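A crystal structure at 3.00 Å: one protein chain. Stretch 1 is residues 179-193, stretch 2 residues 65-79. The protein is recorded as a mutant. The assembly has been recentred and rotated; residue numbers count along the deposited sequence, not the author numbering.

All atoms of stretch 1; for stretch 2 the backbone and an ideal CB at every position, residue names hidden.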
# COMPACT_ATOMS: atom_id res chain seq x y z
N LYS A 179 -22.80 11.25 -15.79
CA LYS A 179 -21.43 11.50 -16.18
C LYS A 179 -20.52 10.37 -15.69
O LYS A 179 -20.42 10.19 -14.49
CB LYS A 179 -21.01 12.78 -15.48
CG LYS A 179 -20.28 13.79 -16.28
CD LYS A 179 -20.15 15.03 -15.43
CE LYS A 179 -19.57 16.20 -16.22
NZ LYS A 179 -20.01 17.55 -15.69
N VAL A 180 -19.92 9.58 -16.57
CA VAL A 180 -19.00 8.56 -16.09
C VAL A 180 -17.54 8.97 -16.36
O VAL A 180 -17.13 9.20 -17.51
CB VAL A 180 -19.34 7.10 -16.59
CG1 VAL A 180 -20.84 6.85 -16.55
CG2 VAL A 180 -18.78 6.81 -17.96
N TRP A 181 -16.79 9.19 -15.28
CA TRP A 181 -15.39 9.58 -15.38
C TRP A 181 -14.52 8.41 -15.82
O TRP A 181 -14.48 7.36 -15.18
CB TRP A 181 -14.91 10.15 -14.05
CG TRP A 181 -15.54 11.47 -13.77
CD1 TRP A 181 -15.02 12.70 -14.03
CD2 TRP A 181 -16.87 11.69 -13.27
NE1 TRP A 181 -15.94 13.68 -13.75
CE2 TRP A 181 -17.09 13.09 -13.28
CE3 TRP A 181 -17.89 10.85 -12.82
CZ2 TRP A 181 -18.30 13.66 -12.86
CZ3 TRP A 181 -19.09 11.42 -12.40
CH2 TRP A 181 -19.29 12.81 -12.42
N LYS A 182 -13.88 8.57 -16.96
CA LYS A 182 -13.02 7.53 -17.47
C LYS A 182 -11.56 7.90 -17.33
O LYS A 182 -11.17 9.00 -17.77
CB LYS A 182 -13.33 7.27 -18.93
CG LYS A 182 -14.60 6.49 -19.12
CD LYS A 182 -14.96 6.34 -20.58
CE LYS A 182 -15.95 5.20 -20.77
NZ LYS A 182 -15.31 3.86 -20.52
N VAL A 183 -10.79 7.06 -16.64
CA VAL A 183 -9.34 7.23 -16.48
C VAL A 183 -8.88 5.92 -17.12
O VAL A 183 -9.70 5.13 -17.53
CB VAL A 183 -8.88 7.37 -14.99
CG1 VAL A 183 -7.40 7.42 -14.91
CG2 VAL A 183 -9.41 8.66 -14.38
N SER A 184 -7.59 5.67 -17.19
CA SER A 184 -7.14 4.45 -17.85
C SER A 184 -6.37 3.48 -16.99
O SER A 184 -5.25 3.77 -16.61
CB SER A 184 -6.28 4.85 -19.05
OG SER A 184 -6.59 6.19 -19.46
N GLU A 185 -6.96 2.32 -16.74
CA GLU A 185 -6.36 1.25 -15.93
C GLU A 185 -4.84 1.33 -15.75
O GLU A 185 -4.34 1.29 -14.62
CB GLU A 185 -6.73 -0.11 -16.54
CG GLU A 185 -7.16 -1.17 -15.56
CD GLU A 185 -8.38 -1.98 -16.05
OE1 GLU A 185 -9.07 -1.53 -17.01
OE2 GLU A 185 -8.65 -3.08 -15.48
N ASP A 186 -4.11 1.48 -16.86
CA ASP A 186 -2.64 1.55 -16.85
C ASP A 186 -2.09 2.68 -16.00
O ASP A 186 -1.09 2.50 -15.34
CB ASP A 186 -2.07 1.65 -18.27
CG ASP A 186 -1.97 0.28 -18.97
OD1 ASP A 186 -1.85 -0.74 -18.25
OD2 ASP A 186 -1.99 0.24 -20.25
N LYS A 187 -2.73 3.86 -16.06
CA LYS A 187 -2.32 5.04 -15.27
C LYS A 187 -3.01 5.08 -13.91
O LYS A 187 -2.54 5.71 -12.95
CB LYS A 187 -2.62 6.33 -16.03
CG LYS A 187 -4.02 6.83 -15.84
CD LYS A 187 -3.97 8.18 -15.20
CE LYS A 187 -3.15 9.16 -16.04
NZ LYS A 187 -3.71 9.42 -17.40
N LEU A 188 -4.16 4.42 -13.85
CA LEU A 188 -4.94 4.35 -12.64
C LEU A 188 -4.18 3.45 -11.69
O LEU A 188 -4.06 3.78 -10.52
CB LEU A 188 -6.32 3.78 -12.95
CG LEU A 188 -7.43 4.06 -11.94
CD1 LEU A 188 -7.49 5.54 -11.59
CD2 LEU A 188 -8.75 3.58 -12.50
N ALA A 189 -3.61 2.37 -12.21
CA ALA A 189 -2.84 1.42 -11.40
C ALA A 189 -1.54 2.03 -10.89
O ALA A 189 -0.93 1.53 -9.93
CB ALA A 189 -2.57 0.16 -12.17
N LYS A 190 -1.13 3.13 -11.52
CA LYS A 190 0.08 3.85 -11.15
C LYS A 190 -0.27 4.91 -10.11
O LYS A 190 0.49 5.15 -9.19
CB LYS A 190 0.74 4.50 -12.38
CG LYS A 190 1.48 3.51 -13.30
CD LYS A 190 2.00 4.16 -14.58
CE LYS A 190 2.67 3.11 -15.50
NZ LYS A 190 4.10 2.72 -15.13
N VAL A 191 -1.41 5.58 -10.27
CA VAL A 191 -1.75 6.56 -9.26
C VAL A 191 -2.07 5.81 -7.96
O VAL A 191 -1.68 6.24 -6.89
CB VAL A 191 -2.96 7.44 -9.65
CG1 VAL A 191 -3.14 8.55 -8.63
CG2 VAL A 191 -2.79 8.02 -11.03
N LEU A 192 -2.75 4.68 -8.08
CA LEU A 192 -3.13 3.89 -6.91
C LEU A 192 -1.94 3.18 -6.30
O LEU A 192 -1.97 2.83 -5.14
CB LEU A 192 -4.26 2.90 -7.23
CG LEU A 192 -5.65 3.42 -7.63
CD1 LEU A 192 -6.57 2.25 -7.90
CD2 LEU A 192 -6.23 4.27 -6.55
N LEU A 193 -0.92 2.92 -7.10
CA LEU A 193 0.29 2.31 -6.56
C LEU A 193 1.02 3.44 -5.85
O LEU A 193 1.66 3.22 -4.84
CB LEU A 193 1.21 1.76 -7.65
CG LEU A 193 2.62 1.46 -7.11
CD1 LEU A 193 2.55 0.27 -6.23
CD2 LEU A 193 3.61 1.21 -8.19
N UNK A 65 -20.07 14.10 -2.65
CA UNK A 65 -19.54 14.09 -3.99
C UNK A 65 -19.90 12.80 -4.66
O UNK A 65 -20.40 11.87 -4.01
CB UNK A 65 -18.02 14.30 -3.99
N UNK A 66 -19.71 12.76 -5.97
CA UNK A 66 -19.99 11.56 -6.71
C UNK A 66 -18.70 11.03 -7.36
O UNK A 66 -17.85 11.80 -7.85
CB UNK A 66 -21.07 11.83 -7.76
N UNK A 67 -18.48 9.72 -7.20
CA UNK A 67 -17.34 9.03 -7.76
C UNK A 67 -17.96 7.94 -8.65
O UNK A 67 -18.44 6.91 -8.19
CB UNK A 67 -16.41 8.47 -6.68
N UNK A 68 -18.07 8.28 -9.92
CA UNK A 68 -18.62 7.40 -10.92
C UNK A 68 -17.54 7.25 -12.00
O UNK A 68 -17.46 8.05 -12.92
CB UNK A 68 -19.94 7.94 -11.49
N UNK A 69 -16.65 6.27 -11.80
CA UNK A 69 -15.55 5.97 -12.73
C UNK A 69 -15.51 4.45 -12.89
O UNK A 69 -15.15 3.73 -11.97
CB UNK A 69 -14.21 6.52 -12.23
N UNK A 70 -15.92 3.95 -14.05
CA UNK A 70 -15.89 2.49 -14.18
C UNK A 70 -14.52 1.88 -14.00
O UNK A 70 -14.42 0.80 -13.43
CB UNK A 70 -16.43 2.08 -15.55
N UNK A 71 -13.47 2.56 -14.42
CA UNK A 71 -12.13 1.99 -14.28
C UNK A 71 -11.67 1.84 -12.83
O UNK A 71 -11.03 0.84 -12.48
CB UNK A 71 -11.13 2.86 -15.04
N UNK A 72 -12.03 2.81 -11.98
CA UNK A 72 -11.64 2.78 -10.58
C UNK A 72 -12.01 1.47 -9.89
O UNK A 72 -11.28 1.02 -9.03
CB UNK A 72 -12.29 3.95 -9.84
N UNK A 73 -13.13 0.85 -10.28
CA UNK A 73 -13.53 -0.43 -9.67
C UNK A 73 -12.85 -1.61 -10.35
O UNK A 73 -12.52 -2.61 -9.70
CB UNK A 73 -15.05 -0.60 -9.74
N UNK A 74 -12.65 -1.51 -11.65
CA UNK A 74 -12.04 -2.59 -12.38
C UNK A 74 -10.61 -2.91 -11.96
O UNK A 74 -10.31 -4.07 -11.71
CB UNK A 74 -12.07 -2.26 -13.87
N UNK A 75 -9.74 -1.89 -11.84
CA UNK A 75 -8.32 -2.09 -11.47
C UNK A 75 -8.08 -2.64 -10.05
O UNK A 75 -7.16 -3.43 -9.82
CB UNK A 75 -7.58 -0.76 -11.60
N UNK A 76 -8.94 -2.21 -9.13
CA UNK A 76 -8.92 -2.60 -7.74
C UNK A 76 -9.37 -4.06 -7.67
O UNK A 76 -8.69 -4.91 -7.13
CB UNK A 76 -9.81 -1.69 -6.89
N UNK A 77 -10.51 -4.35 -8.27
CA UNK A 77 -11.04 -5.71 -8.30
C UNK A 77 -9.97 -6.69 -8.80
O UNK A 77 -9.85 -7.82 -8.33
CB UNK A 77 -12.28 -5.78 -9.19
N UNK A 78 -9.24 -6.25 -9.81
CA UNK A 78 -8.18 -7.04 -10.38
C UNK A 78 -7.13 -7.22 -9.31
O UNK A 78 -6.73 -8.34 -9.06
CB UNK A 78 -7.60 -6.39 -11.64
N UNK A 79 -6.72 -6.13 -8.64
CA UNK A 79 -5.67 -6.17 -7.58
C UNK A 79 -5.93 -7.11 -6.39
O UNK A 79 -4.99 -7.73 -5.85
CB UNK A 79 -5.48 -4.76 -7.02

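Position 65 has extended backbone angles (-148/167), and its ideal CB finds nothing of stretch 1 within 5.5 Å, so the contact sets no preference; the residue is G65. Position 66, also extended, points its CB toward stretch 1, 5.1 Å from W181 CZ3. That gap suits a medium or large apolar side chain, branched or not. I66 fills it, with CG2 3.9 Å from W181 CH2. At 67 the CB points away, as expected of alternation along a strand, and the contact leaves the choice open: V67.

Position 68 faces stretch 1 closely, its ideal CB 3.7 Å from W181 CZ3 and 4.7 Å from V180 CA. An unbranched, flexible chain with aliphatic character could run along this surface; methionine, lysine or arginine would all serve. The residue is R68, extended in chi1 and chi2 (both t), so that its CD lies 3.7 Å from V180 CG1. The backbone also pairs here: W181 N donates to R68 O at 2.7 Å with an angle of 148°, a bond any residue could accept, although the placement of that oxygen is less sure.

At 69 the ideal CB is only 3.1 Å from W181 O, which argues for a small side chain. A helix begins just after, so serine, threonine, aspartate, asparagine or cysteine could cap it. C69 does so: its SG, with chi1 t, accepts a weak capping bond from the backbone N of 72 at 3.4 Å. Its CB also packs 4.1 Å from W181 CB.

Position 70 starts the helix with phi -59, and its CB points sideways, 5.4 Å from K182 NZ. Proline fits the angle and the first turn, where its missing NH costs little; polar or acidic residues would fit too. P70 places CD 4.1 Å from V180 CB.

Position 71 points toward stretch 1, its ideal CB 3.5 Å from L188 CD2 and 3.7 Å from V183 O. A chain with an aliphatic stem and a polar end would suit this mixed surface. Q71 supplies both: CB lies 3.6 Å from L188 CD2, while its terminal amide reaches the neighbourhood of K182.

The CB at 72 points sideways, 4.4 Å from L188 CD2, favouring an apolar chain. L72 extends its end nearer, with CD2 4.2 Å from L192 CD1. Position 73 points away and is unconstrained here: H73. At 74 the ideal CB is 3.9 Å from E185 OE2; small or positively charged residues are plausible, and A74 is the small option.

Position 75 points toward E185 CG (4.0 Å), L188 CD2 (4.6 Å) and L192 CD1 (4.9 Å), calling for a compact apolar group. V75 sends CG1 to 3.5 Å from L188 CD2 and CG2 to 3.5 Å from L192 CD1. Position 76, sideways, can reach L192 with a longer apolar chain; L76 CD1 comes within 3.7 Å of L192 CD1.

Position 77 is out of reach: F77. At 78, E185 would favour a basic partner, yet E78 puts OE1 3.9 Å from E185 OE2, like charges close together, with OE1 bonded elsewhere in the structure. Position 79 is out of reach, with nothing of stretch 1 within 5.5 Å of its ideal CB: A79.

Stretch 2 65-79: GIVRCPQLHAVLFEA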
# COMPACT_ATOMS: atom_id res chain seq x y z
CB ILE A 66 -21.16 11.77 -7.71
CG1 ILE A 66 -21.65 10.43 -8.25
CG2 ILE A 66 -20.76 12.67 -8.86
CD1 ILE A 66 -22.98 10.51 -8.90
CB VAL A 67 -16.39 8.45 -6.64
CG1 VAL A 67 -15.28 7.59 -7.24
CG2 VAL A 67 -15.78 9.60 -5.84
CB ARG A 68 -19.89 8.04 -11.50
CG ARG A 68 -20.62 7.22 -12.55
CD ARG A 68 -21.78 8.04 -13.13
NE ARG A 68 -22.91 8.14 -12.21
CZ ARG A 68 -24.06 7.50 -12.39
NH1 ARG A 68 -24.27 6.80 -13.51
NH2 ARG A 68 -25.05 7.61 -11.49
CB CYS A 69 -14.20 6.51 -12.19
SG CYS A 69 -12.72 5.90 -13.09
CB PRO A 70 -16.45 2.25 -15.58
CG PRO A 70 -16.06 3.48 -16.33
CD PRO A 70 -16.34 4.59 -15.30
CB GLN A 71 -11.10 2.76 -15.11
CG GLN A 71 -11.27 2.62 -16.63
CD GLN A 71 -12.51 3.32 -17.14
OE1 GLN A 71 -12.94 4.33 -16.58
NE2 GLN A 71 -13.13 2.76 -18.17
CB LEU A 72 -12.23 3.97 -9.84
CG LEU A 72 -11.83 4.35 -8.41
CD1 LEU A 72 -12.90 3.90 -7.43
CD2 LEU A 72 -10.46 3.83 -8.04
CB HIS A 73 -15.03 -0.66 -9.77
CG HIS A 73 -15.87 0.41 -9.16
ND1 HIS A 73 -17.21 0.22 -8.87
CD2 HIS A 73 -15.60 1.70 -8.88
CE1 HIS A 73 -17.73 1.36 -8.45
NE2 HIS A 73 -16.78 2.28 -8.45
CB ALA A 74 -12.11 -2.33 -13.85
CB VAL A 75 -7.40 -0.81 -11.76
CG1 VAL A 75 -8.09 0.18 -12.67
CG2 VAL A 75 -6.91 -0.14 -10.47
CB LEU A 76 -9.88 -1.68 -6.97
CG LEU A 76 -9.40 -0.89 -5.75
CD1 LEU A 76 -7.96 -0.55 -5.87
CD2 LEU A 76 -10.22 0.38 -5.60
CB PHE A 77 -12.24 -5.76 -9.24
CG PHE A 77 -13.55 -5.56 -8.55
CD1 PHE A 77 -13.67 -5.68 -7.18
CD2 PHE A 77 -14.69 -5.30 -9.30
CE1 PHE A 77 -14.90 -5.55 -6.56
CE2 PHE A 77 -15.92 -5.17 -8.70
CZ PHE A 77 -16.03 -5.29 -7.32
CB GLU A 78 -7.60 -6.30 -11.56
CG GLU A 78 -6.60 -7.07 -12.37
CD GLU A 78 -6.14 -6.28 -13.60
OE1 GLU A 78 -5.89 -5.04 -13.48
OE2 GLU A 78 -6.03 -6.90 -14.70
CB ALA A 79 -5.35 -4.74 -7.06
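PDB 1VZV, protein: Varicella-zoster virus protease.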